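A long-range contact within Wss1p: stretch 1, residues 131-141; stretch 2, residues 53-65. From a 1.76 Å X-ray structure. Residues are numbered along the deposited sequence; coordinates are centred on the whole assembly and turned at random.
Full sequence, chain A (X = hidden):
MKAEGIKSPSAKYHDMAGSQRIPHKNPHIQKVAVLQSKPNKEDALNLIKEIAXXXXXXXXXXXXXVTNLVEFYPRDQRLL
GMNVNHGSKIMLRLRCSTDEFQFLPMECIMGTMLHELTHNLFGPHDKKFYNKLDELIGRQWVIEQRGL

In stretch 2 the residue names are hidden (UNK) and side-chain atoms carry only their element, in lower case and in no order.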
ATOM      1  N   ASN A 131      14.633   3.746   9.725  1.00 20.52           N
ATOM      2  CA  ASN A 131      15.476   2.561   9.647  1.00 20.07           C
ATOM      3  C   ASN A 131      14.686   1.360   9.162  1.00 22.43           C
ATOM      4  O   ASN A 131      15.102   0.630   8.265  1.00 21.12           O
ATOM      5  CB  ASN A 131      16.094   2.226  11.005  1.00 22.01           C
ATOM      6  CG  ASN A 131      16.892   0.950  10.949  1.00 26.62           C
ATOM      7  OD1 ASN A 131      17.906   0.884  10.263  1.00 24.93           O
ATOM      8  ND2 ASN A 131      16.410  -0.087  11.609  1.00 26.63           N
ATOM      9  N   LYS A 132      13.521   1.166   9.764  1.00 19.79           N
ATOM     10  CA  LYS A 132      12.654   0.064   9.385  1.00 18.39           C
ATOM     11  C   LYS A 132      12.164   0.201   7.941  1.00 20.31           C
ATOM     12  O   LYS A 132      12.157  -0.780   7.190  1.00 18.66           O
ATOM     13  CB  LYS A 132      11.465  -0.009  10.347  1.00 20.60           C
ATOM     14  CG  LYS A 132      10.484  -1.123  10.020  1.00 20.23           C
ATOM     15  CD  LYS A 132      11.116  -2.469  10.235  1.00 23.96           C
ATOM     16  CE  LYS A 132      10.210  -3.581   9.769  1.00 29.47           C
ATOM     17  NZ  LYS A 132      10.850  -4.886  10.106  1.00 38.68           N
ATOM     18  N   LEU A 133      11.766   1.413   7.549  1.00 19.78           N
ATOM     19  CA  LEU A 133      11.236   1.617   6.202  1.00 19.31           C
ATOM     20  C   LEU A 133      12.323   1.311   5.178  1.00 21.96           C
ATOM     21  O   LEU A 133      12.071   0.708   4.139  1.00 19.63           O
ATOM     22  CB  LEU A 133      10.707   3.044   6.036  1.00 18.78           C
ATOM     23  CG  LEU A 133      10.318   3.456   4.621  1.00 21.43           C
ATOM     24  CD1 LEU A 133       9.307   2.475   4.028  1.00 22.19           C
ATOM     25  CD2 LEU A 133       9.767   4.874   4.630  1.00 22.41           C
ATOM     26  N   ASP A 134      13.541   1.729   5.485  1.00 21.19           N
ATOM     27  CA  ASP A 134      14.671   1.423   4.617  1.00 21.32           C
ATOM     28  C   ASP A 134      14.889  -0.087   4.467  1.00 23.29           C
ATOM     29  O   ASP A 134      15.120  -0.573   3.355  1.00 24.43           O
ATOM     30  CB  ASP A 134      15.924   2.100   5.155  1.00 20.66           C
ATOM     31  CG  ASP A 134      17.153   1.690   4.403  1.00 23.68           C
ATOM     32  OD1 ASP A 134      17.354   2.201   3.281  1.00 28.50           O
ATOM     33  OD2 ASP A 134      17.897   0.847   4.933  1.00 25.33           O
ATOM     34  N   GLU A 135      14.784  -0.839   5.565  1.00 19.31           N
ATOM     35  CA  GLU A 135      14.870  -2.298   5.482  1.00 21.89           C
ATOM     36  C   GLU A 135      13.747  -2.895   4.638  1.00 21.17           C
ATOM     37  O   GLU A 135      13.980  -3.829   3.866  1.00 22.56           O
ATOM     38  CB  GLU A 135      14.841  -2.950   6.867  1.00 21.19           C
ATOM     39  CG  GLU A 135      16.072  -2.663   7.731  1.00 27.35           C
ATOM     40  CD  GLU A 135      17.352  -3.214   7.123  1.00 34.59           C
ATOM     41  OE1 GLU A 135      17.330  -4.355   6.594  1.00 35.27           O
ATOM     42  OE2 GLU A 135      18.385  -2.507   7.175  1.00 35.40           O
ATOM     43  N   LEU A 136      12.529  -2.373   4.785  1.00 18.54           N
ATOM     44  CA  LEU A 136      11.403  -2.931   4.029  1.00 20.39           C
ATOM     45  C   LEU A 136      11.541  -2.679   2.542  1.00 19.43           C
ATOM     46  O   LEU A 136      11.295  -3.569   1.718  1.00 22.13           O
ATOM     47  CB  LEU A 136      10.078  -2.356   4.533  1.00 17.21           C
ATOM     48  CG  LEU A 136       9.754  -2.733   5.976  1.00 20.29           C
ATOM     49  CD1 LEU A 136       8.464  -2.043   6.414  1.00 21.68           C
ATOM     50  CD2 LEU A 136       9.650  -4.242   6.165  1.00 21.92           C
ATOM     51  N   ILE A 137      11.913  -1.455   2.195  1.00 19.48           N
ATOM     52  CA  ILE A 137      12.092  -1.080   0.794  1.00 22.16           C
ATOM     53  C   ILE A 137      13.152  -1.961   0.154  1.00 27.00           C
ATOM     54  O   ILE A 137      12.957  -2.473  -0.948  1.00 23.06           O
ATOM     55  CB  ILE A 137      12.483   0.406   0.658  1.00 23.29           C
ATOM     56  CG1 ILE A 137      11.271   1.279   0.985  1.00 26.26           C
ATOM     57  CG2 ILE A 137      13.018   0.729  -0.756  1.00 23.74           C
ATOM     58  CD1 ILE A 137      11.617   2.747   1.179  1.00 29.86           C
ATOM     59  N   GLY A 138      14.259  -2.156   0.859  1.00 21.14           N
ATOM     60  CA  GLY A 138      15.334  -2.998   0.358  1.00 25.18           C
ATOM     61  C   GLY A 138      14.897  -4.435   0.145  1.00 27.10           C
ATOM     62  O   GLY A 138      15.158  -5.048  -0.900  1.00 24.35           O
ATOM     63  N   ARG A 139      14.203  -4.971   1.139  1.00 21.91           N
ATOM     64  CA  ARG A 139      13.798  -6.362   1.107  1.00 19.55           C
ATOM     65  C   ARG A 139      12.715  -6.596   0.059  1.00 20.82           C
ATOM     66  O   ARG A 139      12.734  -7.617  -0.628  1.00 20.79           O
ATOM     67  CB  ARG A 139      13.311  -6.785   2.486  1.00 20.73           C
ATOM     68  CG  ARG A 139      12.805  -8.189   2.561  1.00 22.20           C
ATOM     69  CD  ARG A 139      13.842  -9.186   2.114  1.00 22.84           C
ATOM     70  NE  ARG A 139      13.332 -10.533   2.301  1.00 24.75           N
ATOM     71  CZ  ARG A 139      13.812 -11.604   1.691  1.00 27.29           C
ATOM     72  NH1 ARG A 139      14.834 -11.487   0.851  1.00 27.62           N
ATOM     73  NH2 ARG A 139      13.262 -12.788   1.918  1.00 29.42           N
ATOM     74  N   GLN A 140      11.792  -5.647  -0.078  1.00 18.26           N
ATOM     75  CA  GLN A 140      10.695  -5.812  -1.032  1.00 17.28           C
ATOM     76  C   GLN A 140      11.245  -5.952  -2.452  1.00 21.61           C
ATOM     77  O   GLN A 140      10.732  -6.741  -3.252  1.00 20.81           O
ATOM     78  CB  GLN A 140       9.709  -4.647  -0.959  1.00 20.48           C
ATOM     79  CG  GLN A 140       8.586  -4.733  -1.998  1.00 20.87           C
ATOM     80  CD  GLN A 140       7.683  -5.951  -1.811  1.00 21.36           C
ATOM     81  OE1 GLN A 140       7.623  -6.548  -0.730  1.00 21.71           O
ATOM     82  NE2 GLN A 140       6.972  -6.322  -2.874  1.00 20.96           N
ATOM     83  N   TRP A 141      12.292  -5.195  -2.769  1.00 21.87           N
ATOM     84  CA  TRP A 141      12.888  -5.305  -4.101  1.00 24.93           C
ATOM     85  C   TRP A 141      13.395  -6.708  -4.365  1.00 24.56           C
ATOM     86  O   TRP A 141      13.155  -7.267  -5.438  1.00 24.15           O
ATOM     87  CB  TRP A 141      14.048  -4.323  -4.285  1.00 26.09           C
ATOM     88  CG  TRP A 141      14.837  -4.610  -5.555  1.00 30.70           C
ATOM     89  CD1 TRP A 141      15.958  -5.385  -5.675  1.00 30.99           C
ATOM     90  CD2 TRP A 141      14.534  -4.140  -6.870  1.00 30.17           C
ATOM     91  NE1 TRP A 141      16.377  -5.417  -6.985  1.00 33.32           N
ATOM     92  CE2 TRP A 141      15.524  -4.657  -7.737  1.00 30.99           C
ATOM     93  CE3 TRP A 141      13.536  -3.321  -7.394  1.00 30.71           C
ATOM     94  CZ2 TRP A 141      15.532  -4.388  -9.104  1.00 33.11           C
ATOM     95  CZ3 TRP A 141      13.547  -3.050  -8.760  1.00 35.86           C
ATOM     96  CH2 TRP A 141      14.543  -3.581  -9.595  1.00 34.81           C
ATOM     97  N   UNK A  53      -1.011  -8.304  -3.342  1.00 17.09           N
ATOM     98  CA  UNK A  53      -0.331  -9.540  -3.691  1.00 19.01           C
ATOM     99  C   UNK A  53       1.174  -9.383  -3.575  1.00 19.66           C
ATOM    100  O   UNK A  53       1.861 -10.224  -2.987  1.00 19.35           O
ATOM    101  n   UNK A  53       0.125 -12.335  -4.965  1.00 23.94           N
ATOM    102  c   UNK A  53       0.882 -13.178  -5.644  1.00 25.43           C
ATOM    103  c   UNK A  53       0.837 -11.274  -6.735  1.00 27.49           C
ATOM    104  c   UNK A  53       0.073 -11.130  -5.626  1.00 23.32           C
ATOM    105  n   UNK A  53       1.329 -12.556  -6.720  1.00 27.78           N
ATOM    106  c   UNK A  53      -0.710  -9.965  -5.115  1.00 22.55           C
ATOM    107  N   UNK A  54       1.689  -8.292  -4.126  1.00 18.49           N
ATOM    108  CA  UNK A  54       3.134  -8.141  -4.213  1.00 18.32           C
ATOM    109  C   UNK A  54       3.779  -8.012  -2.831  1.00 19.43           C
ATOM    110  O   UNK A  54       4.917  -8.444  -2.661  1.00 19.57           O
ATOM    111  n   UNK A  54       5.589  -4.988  -8.727  1.00 43.16           N
ATOM    112  c   UNK A  54       3.753  -6.022  -7.401  1.00 30.33           C
ATOM    113  c   UNK A  54       5.110  -6.230  -8.069  1.00 42.28           C
ATOM    114  c   UNK A  54       3.371  -7.233  -6.573  1.00 25.32           C
ATOM    115  c   UNK A  54       3.501  -6.944  -5.074  1.00 23.05           C
ATOM    116  N   UNK A  55       3.069  -7.438  -1.855  1.00 18.98           N
ATOM    117  CA  UNK A  55       3.649  -7.318  -0.500  1.00 18.75           C
ATOM    118  C   UNK A  55       3.353  -8.480   0.432  1.00 17.26           C
ATOM    119  O   UNK A  55       3.663  -8.416   1.618  1.00 17.73           O
ATOM    120  c   UNK A  55       3.177  -6.050   0.257  1.00 21.71           C
ATOM    121  c   UNK A  55       1.655  -6.002   0.428  1.00 16.55           C
ATOM    122  c   UNK A  55       3.694  -4.847  -0.406  1.00 26.45           C
ATOM    123  N   UNK A  56       2.769  -9.546  -0.095  1.00 17.81           N
ATOM    124  CA  UNK A  56       2.313 -10.635   0.769  1.00 20.64           C
ATOM    125  C   UNK A  56       3.466 -11.321   1.504  1.00 20.43           C
ATOM    126  O   UNK A  56       3.394 -11.621   2.712  1.00 21.38           O
ATOM    127  c   UNK A  56       1.520 -11.657  -0.060  1.00 20.95           C
ATOM    128  o   UNK A  56       2.321 -12.226  -1.081  1.00 24.72           O
ATOM    129  N   UNK A  57       4.552 -11.554   0.784  1.00 17.66           N
ATOM    130  CA  UNK A  57       5.676 -12.279   1.362  1.00 19.52           C
ATOM    131  C   UNK A  57       6.342 -11.457   2.464  1.00 22.33           C
ATOM    132  O   UNK A  57       6.700 -11.987   3.522  1.00 21.58           O
ATOM    133  c   UNK A  57       9.577 -15.636   1.304  1.00 34.41           C
ATOM    134  c   UNK A  57       7.694 -13.685   0.637  1.00 22.57           C
ATOM    135  c   UNK A  57       8.400 -16.005   0.681  1.00 35.16           C
ATOM    136  c   UNK A  57       7.459 -15.027   0.352  1.00 30.78           C
ATOM    137  c   UNK A  57       9.827 -14.312   1.595  1.00 27.69           C
ATOM    138  o   UNK A  57      10.523 -16.585   1.638  1.00 36.44           O
ATOM    139  c   UNK A  57       8.888 -13.345   1.261  1.00 26.68           C
ATOM    140  c   UNK A  57       6.685 -12.620   0.259  1.00 21.19           C
ATOM    141  N   UNK A  58       6.505 -10.163   2.200  1.00 16.04           N
ATOM    142  CA  UNK A  58       7.127  -9.237   3.150  1.00 19.05           C
ATOM    143  C   UNK A  58       6.282  -9.153   4.417  1.00 20.66           C
ATOM    144  O   UNK A  58       6.799  -9.174   5.532  1.00 22.50           O
ATOM    145  c   UNK A  58       9.477  -7.074   3.486  1.00 22.31           C
ATOM    146  c   UNK A  58       7.294  -7.848   2.513  1.00 16.28           C
ATOM    147  c   UNK A  58       7.818  -5.401   2.700  1.00 22.15           C
ATOM    148  c   UNK A  58       8.005  -6.760   3.334  1.00 18.32           C
ATOM    149  N   UNK A  59       4.967  -9.070   4.245  1.00 19.10           N
ATOM    150  CA  UNK A  59       4.096  -9.034   5.406  1.00 19.45           C
ATOM    151  C   UNK A  59       4.201 -10.334   6.204  1.00 20.88           C
ATOM    152  O   UNK A  59       4.197 -10.297   7.432  1.00 21.40           O
ATOM    153  c   UNK A  59       2.650  -8.760   4.991  1.00 16.23           C
ATOM    154 se   UNK A  59       0.620  -6.898   4.035  0.73 19.94          SE
ATOM    155  c   UNK A  59       2.468  -7.328   4.495  1.00 18.12           C
ATOM    156  c   UNK A  59      -0.182  -6.966   5.822  1.00 18.73           C
ATOM    157  N   UNK A  60       4.311 -11.475   5.528  1.00 20.69           N
ATOM    158  CA  UNK A  60       4.471 -12.734   6.263  1.00 21.96           C
ATOM    159  C   UNK A  60       5.770 -12.723   7.077  1.00 27.69           C
ATOM    160  O   UNK A  60       5.775 -13.104   8.265  1.00 24.66           O
ATOM    161  c   UNK A  60       3.905 -17.637   5.981  1.00 44.14           C
ATOM    162  c   UNK A  60       4.445 -13.939   5.326  1.00 25.12           C
ATOM    163  n   UNK A  60       2.601 -17.308   6.631  1.00 48.70           N
ATOM    164  c   UNK A  60       4.663 -15.258   6.066  1.00 28.12           C
ATOM    165  c   UNK A  60       4.443 -16.459   5.174  1.00 35.69           C
ATOM    166  N   UNK A  61       6.848 -12.256   6.451  1.00 21.17           N
ATOM    167  CA  UNK A  61       8.168 -12.198   7.096  1.00 22.98           C
ATOM    168  C   UNK A  61       8.177 -11.303   8.327  1.00 24.85           C
ATOM    169  O   UNK A  61       8.899 -11.569   9.301  1.00 25.57           O
ATOM    170  c   UNK A  61      10.965 -12.195   4.373  1.00 31.62           C
ATOM    171  o   UNK A  61      11.655 -13.031   3.764  1.00 37.22           O
ATOM    172  c   UNK A  61       9.737 -12.693   5.123  1.00 29.94           C
ATOM    173  c   UNK A  61       9.232 -11.685   6.117  1.00 26.05           C
ATOM    174  o   UNK A  61      11.249 -10.972   4.401  1.00 31.19           O
ATOM    175  N   UNK A  62       7.397 -10.225   8.278  1.00 21.45           N
ATOM    176  CA  UNK A  62       7.394  -9.252   9.357  1.00 19.27           C
ATOM    177  C   UNK A  62       6.207  -9.384  10.315  1.00 21.90           C
ATOM    178  O   UNK A  62       6.043  -8.565  11.219  1.00 24.87           O
ATOM    179  o   UNK A  62       9.705  -7.123   8.878  1.00 26.29           O
ATOM    180  n   UNK A  62       8.932  -7.728   6.852  1.00 21.89           N
ATOM    181  c   UNK A  62       8.788  -7.524   8.168  1.00 26.42           C
ATOM    182  c   UNK A  62       7.443  -7.839   8.773  1.00 20.67           C
ATOM    183  N   UNK A  63       5.397 -10.415  10.108  1.00 21.25           N
ATOM    184  CA  UNK A  63       4.200 -10.650  10.921  1.00 23.46           C
ATOM    185  C   UNK A  63       3.237  -9.470  10.885  1.00 23.64           C
ATOM    186  O   UNK A  63       2.562  -9.186  11.874  1.00 25.95           O
ATOM    187  c   UNK A  63       6.880 -13.777  12.152  1.00 28.95           C
ATOM    188  n   UNK A  63       7.640 -12.961  12.860  1.00 24.34           N
ATOM    189  n   UNK A  63       5.730 -13.172  11.911  1.00 27.79           N
ATOM    190  c   UNK A  63       5.746 -11.915  12.478  1.00 24.33           C
ATOM    191  c   UNK A  63       4.591 -10.969  12.371  1.00 22.30           C
ATOM    192  c   UNK A  63       6.955 -11.787  13.074  1.00 31.04           C
ATOM    193  N   UNK A  64       3.159  -8.796   9.736  1.00 20.42           N
ATOM    194  CA  UNK A  64       2.241  -7.685   9.548  1.00 22.64           C
ATOM    195  C   UNK A  64       0.858  -8.192   9.189  1.00 21.95           C
ATOM    196  O   UNK A  64       0.720  -9.115   8.373  1.00 21.47           O
ATOM    197  c   UNK A  64       3.934  -5.938   8.737  1.00 20.78           C
ATOM    198  c   UNK A  64       4.736  -5.474   7.697  1.00 20.56           C
ATOM    199  c   UNK A  64       5.857  -4.710   7.944  1.00 23.29           C
ATOM    200  c   UNK A  64       5.416  -4.843  10.294  1.00 21.94           C
ATOM    201  c   UNK A  64       4.282  -5.609  10.043  1.00 26.02           C
ATOM    202  c   UNK A  64       6.199  -4.392   9.238  1.00 21.64           C
ATOM    203  c   UNK A  64       2.705  -6.753   8.422  1.00 20.26           C
ATOM    204  N   UNK A  65      -0.157  -7.562   9.776  1.00 20.30           N
ATOM    205  CA  UNK A  65      -1.565  -7.805   9.419  1.00 19.84           C
ATOM    206  C   UNK A  65      -2.252  -6.481   9.122  1.00 19.58           C
ATOM    207  O   UNK A  65      -1.992  -5.493   9.801  1.00 21.36           O
ATOM    208  n   UNK A  65      -2.187 -13.280   9.006  1.00 32.49           N
ATOM    209  c   UNK A  65      -2.306  -8.518  10.553  1.00 23.13           C
ATOM    210  c   UNK A  65      -2.161 -10.891   9.714  1.00 31.59           C
ATOM    211  c   UNK A  65      -1.804  -9.931  10.845  1.00 26.13           C
ATOM    212  c   UNK A  65      -1.785 -12.325  10.078  1.00 31.65           C
TER
HETATM  213  O   HOH W   1       6.501  -9.123  -0.436  1.00 19.45           O

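Position 53 carries one carbon and then a five-membered ring of three carbons and two nitrogens, far from stretch 1; the ring is an imidazole, and the residue is His53. At 54, four carbons in a row end in a nitrogen, and the first of them, CB, lies 4.2 Å from Gln140 NE2, which makes it Lys54. The hydrogen bond uses its backbone: Gln140 NE2 donates, nearly straight, to Lys54 O at 3.0 Å. Position 55 has three carbons, forked at the first, and lies beside the Gln140 amide: Val55, at the N-cap of the next helix. One carbon and one oxygen at 56, turned away from stretch 1, give Ser56, whose OG donates to His53 O at 2.8 Å.

Position 57 bears one carbon, then a six-carbon ring with an oxygen on it, and Arg139 NH2 lies at the edge of that ring, hence Tyr57; Arg139 NH2 is 3.8 Å from Tyr57 CE1. The four carbons at 58 fork at the second, as in leucine, and point toward stretch 1, against Leu136, Arg139 and Gln140. In Leu58, CD1 packs 3.6 Å from Arg139 CG and 3.9 Å from Leu136 CD2. At 59 an unbranched chain of two carbons, selenium and a carbon, directed away, identifies selenomethionine, Met59. Position 60, four carbons ending in nitrogen and out of reach, is Lys60.

Three carbons at 61, the last carrying two oxygens, form a carboxylate facing the Arg139 guanidinium: Glu61. Arg139 NE donates to Glu61 OE1 at 3.0 Å and Arg139 NH2 to Glu61 OE2 at a very short 2.5 Å, a two-pronged salt bridge. Position 62 has two carbons, the second bearing one oxygen and one nitrogen; the oxygen meets the Lys132 amine and the nitrogen lies near Leu136, so it is Asn62. Its two polar atoms are both used: Lys132 NZ donates to Asn62 OD1 at 2.8 Å, while Asn62 ND2 donates to Leu58 O at 2.9 Å.

Another imidazole on a single carbon, at 63, without contact to stretch 1, is His63, whose positive phi belongs to a Schellman motif. At 64, one carbon leads to a six-carbon ring with nothing on it, Leu136 at its edge: Phe64, with Leu136 CD1 4.0 Å from Phe64 CE2. Four carbons ending in nitrogen at 65, beyond reach, give Lys65.

The axes of helices 131-141 and 56-62 approach to 10.1 Å, with 130° between their N-to-C directions. Leu136 packs against Leu58 and Phe64, while polar bonds from Lys132, Arg139 and Gln140 join the stretches at three further places. Near Gln140 a water donates to Lys54 O and Gln140 OE1 and accepts from Leu58 N, each at 2.8 Å, tying the amide to the first turn of the facing helix.

Stretch 2, residues 53-65: HKVSYLMKENHFK
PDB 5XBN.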